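Local coordinates for protein acyl-CoA hydrolase (Bacillus cereus, PDB 1Y7U) that binds coenzyme A and probably hydrolyses long-chain fatty acyl-CoA thioesters through a hotdog fold, at residues A[94-103]-A[114-124]. Residues are numbered along the deposited sequence; the frame is centred on the assembly and turned at random.
Sequences TSMEVFVKVV and IAATSFVTFVA. With COA (coenzyme A), chain F.
F99 and F119 form a non-hydrogen-bonded pair of this antiparallel hairpin and meet as a T-shaped pair: the edge of F99 at CD1 lies over the face of F119, centroids 5.2 Å apart and planes at 61°. F99 has CG anti to the backbone N (chi1 176°), which carries its ring along the strand until CE1 lies 3.9 Å from T117 CB. On the other face, whose V102 and F122 touch helix 39-58, branched V98, V100 and V120 suit an extended backbone; V100 CG2 meets V120 CG2 at 3.8 Å, and V98 CG2 touches F122 CD1. V98 and V120 bond each other both ways, V98 N to V120 O at 2.8 Å; alternate residues such as F99 turn their backbone groups to strand 81-91. At one end small A115 and A116 both face V102 in a classic beta bulge: A115 N bonds V102 O at 2.8 Å, A116 N only weakly. At the other, T94 CG2 packs on V123 CG1 beside bound coenzyme A. T94 N and S95 N both donate to phosphate oxygen O7A; the small hydroxyl of S95 suits this place, OG lying 2.7 Å from O7A with O3B also near. The hairpin, apolar along its length, thus ends in two successive N-H groups, consistent with reading the 3'-phosphate of coenzyme A.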
ATOM      1  N   THR A  94      22.643  24.892  -9.475  1.00 43.95           N
ATOM      2  CA  THR A  94      22.514  23.497  -9.140  1.00 42.41           C
ATOM      3  C   THR A  94      21.109  23.084  -8.711  1.00 41.98           C
ATOM      4  O   THR A  94      20.769  21.904  -8.743  1.00 43.04           O
ATOM      5  CB  THR A  94      23.532  23.181  -8.030  1.00 42.39           C
ATOM      6  OG1 THR A  94      24.524  22.283  -8.542  1.00 43.15           O
ATOM      7  CG2 THR A  94      22.857  22.604  -6.810  1.00 39.83           C
ATOM      8  N   SER A  95      20.291  24.052  -8.316  1.00 40.38           N
ATOM      9  CA  SER A  95      18.937  23.759  -7.860  1.00 37.75           C
ATOM     10  C   SER A  95      17.876  24.295  -8.797  1.00 37.05           C
ATOM     11  O   SER A  95      18.164  25.076  -9.695  1.00 36.50           O
ATOM     12  CB  SER A  95      18.713  24.363  -6.481  1.00 37.56           C
ATOM     13  OG  SER A  95      18.816  25.773  -6.545  1.00 37.95           O
HETATM   14  N   MSE A  96      16.639  23.879  -8.565  1.00 36.73           N
HETATM   15  CA  MSE A  96      15.526  24.322  -9.386  1.00 38.00           C
HETATM   16  C   MSE A  96      14.252  24.380  -8.557  1.00 36.01           C
HETATM   17  O   MSE A  96      14.063  23.581  -7.643  1.00 37.17           O
HETATM   18  CB  MSE A  96      15.364  23.370 -10.565  1.00 39.75           C
HETATM   19  CG  MSE A  96      15.509  21.926 -10.163  1.00 49.03           C
HETATM   20 SE   MSE A  96      16.187  20.811 -11.578  1.00 55.57          SE
HETATM   21  CE  MSE A  96      14.761  21.094 -12.808  1.00 49.55           C
ATOM     22  N   GLU A  97      13.397  25.353  -8.847  1.00 33.84           N
ATOM     23  CA  GLU A  97      12.143  25.472  -8.126  1.00 34.20           C
ATOM     24  C   GLU A  97      11.014  24.985  -8.990  1.00 32.37           C
ATOM     25  O   GLU A  97      10.813  25.462 -10.106  1.00 34.71           O
ATOM     26  CB  GLU A  97      11.875  26.902  -7.700  1.00 36.89           C
ATOM     27  CG  GLU A  97      12.665  27.311  -6.497  1.00 45.12           C
ATOM     28  CD  GLU A  97      12.024  28.464  -5.788  1.00 52.26           C
ATOM     29  OE1 GLU A  97      11.039  28.233  -5.062  1.00 57.10           O
ATOM     30  OE2 GLU A  97      12.488  29.607  -5.970  1.00 58.25           O
ATOM     31  N   VAL A  98      10.276  24.020  -8.464  1.00 28.78           N
ATOM     32  CA  VAL A  98       9.174  23.437  -9.191  1.00 25.61           C
ATOM     33  C   VAL A  98       7.856  23.921  -8.626  1.00 26.48           C
ATOM     34  O   VAL A  98       7.591  23.802  -7.424  1.00 25.72           O
ATOM     35  CB  VAL A  98       9.230  21.904  -9.114  1.00 21.90           C
ATOM     36  CG1 VAL A  98       8.142  21.304  -9.986  1.00 23.01           C
ATOM     37  CG2 VAL A  98      10.607  21.414  -9.545  1.00 17.77           C
ATOM     38  N   PHE A  99       7.041  24.493  -9.501  1.00 24.73           N
ATOM     39  CA  PHE A  99       5.733  24.978  -9.099  1.00 24.65           C
ATOM     40  C   PHE A  99       4.789  23.784  -9.164  1.00 27.33           C
ATOM     41  O   PHE A  99       4.891  22.944 -10.067  1.00 28.49           O
ATOM     42  CB  PHE A  99       5.242  26.064 -10.055  1.00 21.29           C
ATOM     43  CG  PHE A  99       3.857  26.536  -9.762  1.00 20.84           C
ATOM     44  CD1 PHE A  99       3.594  27.295  -8.622  1.00 22.60           C
ATOM     45  CD2 PHE A  99       2.790  26.168 -10.585  1.00 21.39           C
ATOM     46  CE1 PHE A  99       2.279  27.683  -8.304  1.00 21.22           C
ATOM     47  CE2 PHE A  99       1.473  26.550 -10.278  1.00 19.89           C
ATOM     48  CZ  PHE A  99       1.220  27.306  -9.133  1.00 20.62           C
ATOM     49  N   VAL A 100       3.885  23.694  -8.198  1.00 28.17           N
ATOM     50  CA  VAL A 100       2.935  22.600  -8.177  1.00 28.01           C
ATOM     51  C   VAL A 100       1.555  23.157  -7.946  1.00 28.43           C
ATOM     52  O   VAL A 100       1.334  23.976  -7.056  1.00 28.81           O
ATOM     53  CB  VAL A 100       3.248  21.588  -7.078  1.00 27.86           C
ATOM     54  CG1 VAL A 100       2.344  20.380  -7.237  1.00 29.76           C
ATOM     55  CG2 VAL A 100       4.707  21.175  -7.153  1.00 29.89           C
ATOM     56  N   LYS A 101       0.622  22.678  -8.749  1.00 29.18           N
ATOM     57  CA  LYS A 101      -0.749  23.130  -8.714  1.00 28.80           C
ATOM     58  C   LYS A 101      -1.668  21.934  -8.431  1.00 29.42           C
ATOM     59  O   LYS A 101      -1.543  20.885  -9.062  1.00 29.23           O
ATOM     60  CB  LYS A 101      -1.005  23.760 -10.072  1.00 30.72           C
ATOM     61  CG  LYS A 101      -2.381  24.162 -10.420  1.00 36.13           C
ATOM     62  CD  LYS A 101      -2.310  24.639 -11.848  1.00 40.78           C
ATOM     63  CE  LYS A 101      -3.663  24.778 -12.476  1.00 47.15           C
ATOM     64  NZ  LYS A 101      -3.478  25.204 -13.886  1.00 54.11           N
ATOM     65  N   VAL A 102      -2.566  22.081  -7.463  1.00 28.19           N
ATOM     66  CA  VAL A 102      -3.488  21.004  -7.115  1.00 26.05           C
ATOM     67  C   VAL A 102      -4.932  21.458  -7.326  1.00 27.97           C
ATOM     68  O   VAL A 102      -5.403  22.399  -6.686  1.00 28.30           O
ATOM     69  CB  VAL A 102      -3.300  20.562  -5.648  1.00 23.98           C
ATOM     70  CG1 VAL A 102      -4.275  19.460  -5.305  1.00 21.51           C
ATOM     71  CG2 VAL A 102      -1.876  20.080  -5.434  1.00 23.95           C
ATOM     72  N   VAL A 103      -5.634  20.767  -8.218  1.00 27.97           N
ATOM     73  CA  VAL A 103      -7.008  21.103  -8.549  1.00 28.22           C
ATOM     74  C   VAL A 103      -7.984  19.970  -8.284  1.00 29.99           C
ATOM     75  O   VAL A 103      -7.786  18.854  -8.748  1.00 30.30           O
ATOM     76  CB  VAL A 103      -7.122  21.479 -10.033  1.00 25.44           C
ATOM     77  CG1 VAL A 103      -8.559  21.815 -10.383  1.00 25.80           C
ATOM     78  CG2 VAL A 103      -6.213  22.638 -10.333  1.00 23.64           C
ATOM     79  N   ILE A 114      -8.819  25.356  -7.524  1.00 33.84           N
ATOM     80  CA  ILE A 114      -7.490  25.059  -7.032  1.00 32.55           C
ATOM     81  C   ILE A 114      -7.485  24.967  -5.502  1.00 30.93           C
ATOM     82  O   ILE A 114      -7.778  25.934  -4.807  1.00 31.18           O
ATOM     83  CB  ILE A 114      -6.447  26.092  -7.602  1.00 31.51           C
ATOM     84  CG1 ILE A 114      -5.741  26.825  -6.481  1.00 34.96           C
ATOM     85  CG2 ILE A 114      -7.108  27.051  -8.552  1.00 31.11           C
ATOM     86  CD1 ILE A 114      -4.715  25.962  -5.784  1.00 38.60           C
ATOM     87  N   ALA A 115      -7.167  23.774  -4.996  1.00 29.51           N
ATOM     88  CA  ALA A 115      -7.146  23.503  -3.562  1.00 26.45           C
ATOM     89  C   ALA A 115      -5.840  23.863  -2.887  1.00 26.00           C
ATOM     90  O   ALA A 115      -5.804  24.047  -1.673  1.00 26.16           O
ATOM     91  CB  ALA A 115      -7.454  22.040  -3.306  1.00 23.18           C
ATOM     92  N   ALA A 116      -4.768  23.951  -3.666  1.00 23.91           N
ATOM     93  CA  ALA A 116      -3.464  24.298  -3.115  1.00 22.43           C
ATOM     94  C   ALA A 116      -2.413  24.445  -4.204  1.00 24.06           C
ATOM     95  O   ALA A 116      -2.544  23.871  -5.290  1.00 23.65           O
ATOM     96  CB  ALA A 116      -3.015  23.228  -2.118  1.00 16.98           C
ATOM     97  N   THR A 117      -1.377  25.223  -3.902  1.00 23.20           N
ATOM     98  CA  THR A 117      -0.253  25.426  -4.806  1.00 25.56           C
ATOM     99  C   THR A 117       0.987  25.573  -3.937  1.00 28.48           C
ATOM    100  O   THR A 117       0.887  25.769  -2.729  1.00 30.45           O
ATOM    101  CB  THR A 117      -0.381  26.710  -5.634  1.00 25.03           C
ATOM    102  OG1 THR A 117      -0.317  27.841  -4.764  1.00 24.13           O
ATOM    103  CG2 THR A 117      -1.684  26.724  -6.405  1.00 24.30           C
ATOM    104  N   SER A 118       2.160  25.473  -4.542  1.00 29.62           N
ATOM    105  CA  SER A 118       3.388  25.627  -3.785  1.00 29.63           C
ATOM    106  C   SER A 118       4.598  25.494  -4.693  1.00 27.42           C
ATOM    107  O   SER A 118       4.469  25.250  -5.892  1.00 28.40           O
ATOM    108  CB  SER A 118       3.454  24.578  -2.670  1.00 32.43           C
ATOM    109  OG  SER A 118       4.498  24.874  -1.757  1.00 38.70           O
ATOM    110  N   PHE A 119       5.775  25.683  -4.118  1.00 24.33           N
ATOM    111  CA  PHE A 119       7.010  25.554  -4.864  1.00 23.71           C
ATOM    112  C   PHE A 119       7.853  24.568  -4.099  1.00 22.68           C
ATOM    113  O   PHE A 119       7.976  24.663  -2.880  1.00 23.49           O
ATOM    114  CB  PHE A 119       7.746  26.888  -4.951  1.00 24.12           C
ATOM    115  CG  PHE A 119       6.993  27.944  -5.695  1.00 24.94           C
ATOM    116  CD1 PHE A 119       5.930  28.612  -5.092  1.00 28.46           C
ATOM    117  CD2 PHE A 119       7.339  28.274  -7.004  1.00 24.66           C
ATOM    118  CE1 PHE A 119       5.219  29.601  -5.788  1.00 29.39           C
ATOM    119  CE2 PHE A 119       6.641  29.249  -7.700  1.00 23.00           C
ATOM    120  CZ  PHE A 119       5.581  29.915  -7.097  1.00 27.54           C
ATOM    121  N   VAL A 120       8.411  23.600  -4.807  1.00 21.85           N
ATOM    122  CA  VAL A 120       9.247  22.612  -4.157  1.00 20.66           C
ATOM    123  C   VAL A 120      10.626  22.807  -4.756  1.00 22.50           C
ATOM    124  O   VAL A 120      10.769  22.934  -5.971  1.00 22.44           O
ATOM    125  CB  VAL A 120       8.750  21.183  -4.430  1.00 19.08           C
ATOM    126  CG1 VAL A 120       9.431  20.212  -3.470  1.00 20.20           C
ATOM    127  CG2 VAL A 120       7.239  21.114  -4.277  1.00 14.95           C
ATOM    128  N   THR A 121      11.641  22.857  -3.906  1.00 24.08           N
ATOM    129  CA  THR A 121      12.993  23.058  -4.390  1.00 26.31           C
ATOM    130  C   THR A 121      13.747  21.738  -4.442  1.00 27.21           C
ATOM    131  O   THR A 121      13.760  20.989  -3.464  1.00 25.78           O
ATOM    132  CB  THR A 121      13.757  24.046  -3.476  1.00 27.33           C
ATOM    133  OG1 THR A 121      13.023  25.272  -3.382  1.00 27.18           O
ATOM    134  CG2 THR A 121      15.144  24.334  -4.035  1.00 24.88           C
ATOM    135  N   PHE A 122      14.369  21.461  -5.587  1.00 28.56           N
ATOM    136  CA  PHE A 122      15.149  20.241  -5.769  1.00 31.07           C
ATOM    137  C   PHE A 122      16.600  20.564  -6.128  1.00 32.60           C
ATOM    138  O   PHE A 122      16.880  21.586  -6.754  1.00 34.68           O
ATOM    139  CB  PHE A 122      14.543  19.367  -6.876  1.00 29.56           C
ATOM    140  CG  PHE A 122      13.276  18.655  -6.478  1.00 29.65           C
ATOM    141  CD1 PHE A 122      12.042  19.289  -6.583  1.00 29.91           C
ATOM    142  CD2 PHE A 122      13.322  17.359  -5.977  1.00 27.51           C
ATOM    143  CE1 PHE A 122      10.873  18.642  -6.194  1.00 30.06           C
ATOM    144  CE2 PHE A 122      12.165  16.704  -5.586  1.00 28.20           C
ATOM    145  CZ  PHE A 122      10.936  17.346  -5.694  1.00 32.02           C
ATOM    146  N   VAL A 123      17.520  19.694  -5.726  1.00 32.98           N
ATOM    147  CA  VAL A 123      18.936  19.876  -6.031  1.00 33.42           C
ATOM    148  C   VAL A 123      19.448  18.649  -6.772  1.00 35.64           C
ATOM    149  O   VAL A 123      19.332  17.522  -6.281  1.00 34.91           O
ATOM    150  CB  VAL A 123      19.792  20.041  -4.756  1.00 32.61           C
ATOM    151  CG1 VAL A 123      21.275  20.044  -5.123  1.00 27.95           C
ATOM    152  CG2 VAL A 123      19.422  21.324  -4.042  1.00 30.28           C
ATOM    153  N   ALA A 124      20.019  18.869  -7.950  1.00 36.49           N
ATOM    154  CA  ALA A 124      20.547  17.768  -8.746  1.00 36.16           C
ATOM    155  C   ALA A 124      21.868  17.302  -8.151  1.00 37.46           C
ATOM    156  O   ALA A 124      22.749  18.110  -7.867  1.00 38.14           O
ATOM    157  CB  ALA A 124      20.742  18.214 -10.189  1.00 35.73           C
TER
HETATM  158  N1A COA F 201      16.060  25.379   0.474  1.00 76.21           N
HETATM  159  C2A COA F 201      16.165  25.699  -0.835  1.00 75.17           C
HETATM  160  N3A COA F 201      17.333  25.483  -1.498  1.00 75.45           N
HETATM  161  C4A COA F 201      18.367  24.962  -0.870  1.00 76.95           C
HETATM  162  C5A COA F 201      18.260  24.602   0.426  1.00 76.82           C
HETATM  163  C6A COA F 201      17.092  24.805   1.130  1.00 76.62           C
HETATM  164  N6A COA F 201      16.826  24.202   2.288  1.00 73.05           N
HETATM  165  N7A COA F 201      19.422  24.117   0.774  1.00 76.94           N
HETATM  166  C8A COA F 201      20.230  24.127  -0.257  1.00 76.64           C
HETATM  167  N9A COA F 201      19.607  24.672  -1.285  1.00 77.88           N
HETATM  168  C1B COA F 201      20.180  24.767  -2.631  1.00 78.85           C
HETATM  169  C2B COA F 201      20.695  26.127  -3.023  1.00 77.79           C
HETATM  170  O2B COA F 201      19.672  26.759  -3.740  1.00 78.12           O
HETATM  171  C3B COA F 201      21.885  25.876  -3.921  1.00 75.97           C
HETATM  172  O3B COA F 201      21.419  26.260  -5.150  1.00 68.81           O
HETATM  173  P3B COA F 201      22.145  26.810  -6.366  1.00 60.11           P
HETATM  174  O7A COA F 201      21.253  26.656  -7.415  1.00 58.50           O
HETATM  175  O8A COA F 201      23.352  26.256  -6.785  1.00 61.17           O
HETATM  176  O9A COA F 201      22.310  28.174  -6.249  1.00 60.26           O
HETATM  177  C4B COA F 201      21.988  24.379  -3.877  1.00 79.96           C
HETATM  178  O4B COA F 201      21.347  24.018  -2.706  1.00 80.24           O
HETATM  179  C5B COA F 201      23.377  23.838  -3.792  1.00 84.67           C
HETATM  180  O5B COA F 201      23.696  23.620  -2.444  1.00 91.57           O
HETATM  181  P1A COA F 201      25.180  23.461  -1.888  1.00 94.88           P
HETATM  182  O1A COA F 201      25.529  24.520  -0.938  1.00 94.23           O
HETATM  183  O2A COA F 201      26.156  23.499  -2.974  1.00 92.67           O
HETATM  184  O3A COA F 201      25.261  22.114  -1.057  1.00 94.77           O
HETATM  185  P2A COA F 201      24.272  21.532   0.039  1.00 94.20           P
HETATM  186  O4A COA F 201      23.810  22.524   1.019  1.00 93.28           O
HETATM  187  O5A COA F 201      25.018  20.493   0.702  1.00 93.84           O
HETATM  188  O6A COA F 201      23.041  20.892  -0.727  1.00 92.58           O
HETATM  189  CBP COA F 201      21.370  19.807   0.717  1.00 84.24           C
HETATM  190  CCP COA F 201      22.370  19.688  -0.426  1.00 86.72           C
HETATM  191  CDP COA F 201      21.753  20.848   1.737  1.00 83.87           C
HETATM  192  CEP COA F 201      20.021  20.190   0.170  1.00 81.46           C
HETATM  193  CAP COA F 201      21.470  18.552   1.584  1.00 82.92           C
HETATM  194  OAP COA F 201      22.008  18.852   2.849  1.00 83.34           O
HETATM  195  C9P COA F 201      20.604  17.342   1.476  1.00 79.91           C
HETATM  196  O9P COA F 201      21.088  16.232   0.819  1.00 78.12           O
HETATM  197  N8P COA F 201      19.420  17.360   2.000  1.00 76.26           N
HETATM  198  C7P COA F 201      18.324  16.667   1.407  1.00 74.63           C
HETATM  199  C6P COA F 201      18.622  15.293   0.840  1.00 74.66           C
HETATM  200  C5P COA F 201      17.436  14.384   0.842  1.00 73.79           C
HETATM  201  O5P COA F 201      17.592  13.146   0.870  1.00 73.92           O
HETATM  202  N4P COA F 201      16.266  14.964   0.818  1.00 71.58           N
HETATM  203  C3P COA F 201      15.120  14.310   1.330  1.00 71.80           C
HETATM  204  C2P COA F 201      15.141  14.396   2.827  1.00 72.35           C
HETATM  205  S1P COA F 201      15.425  12.822   3.557  1.00 78.20           S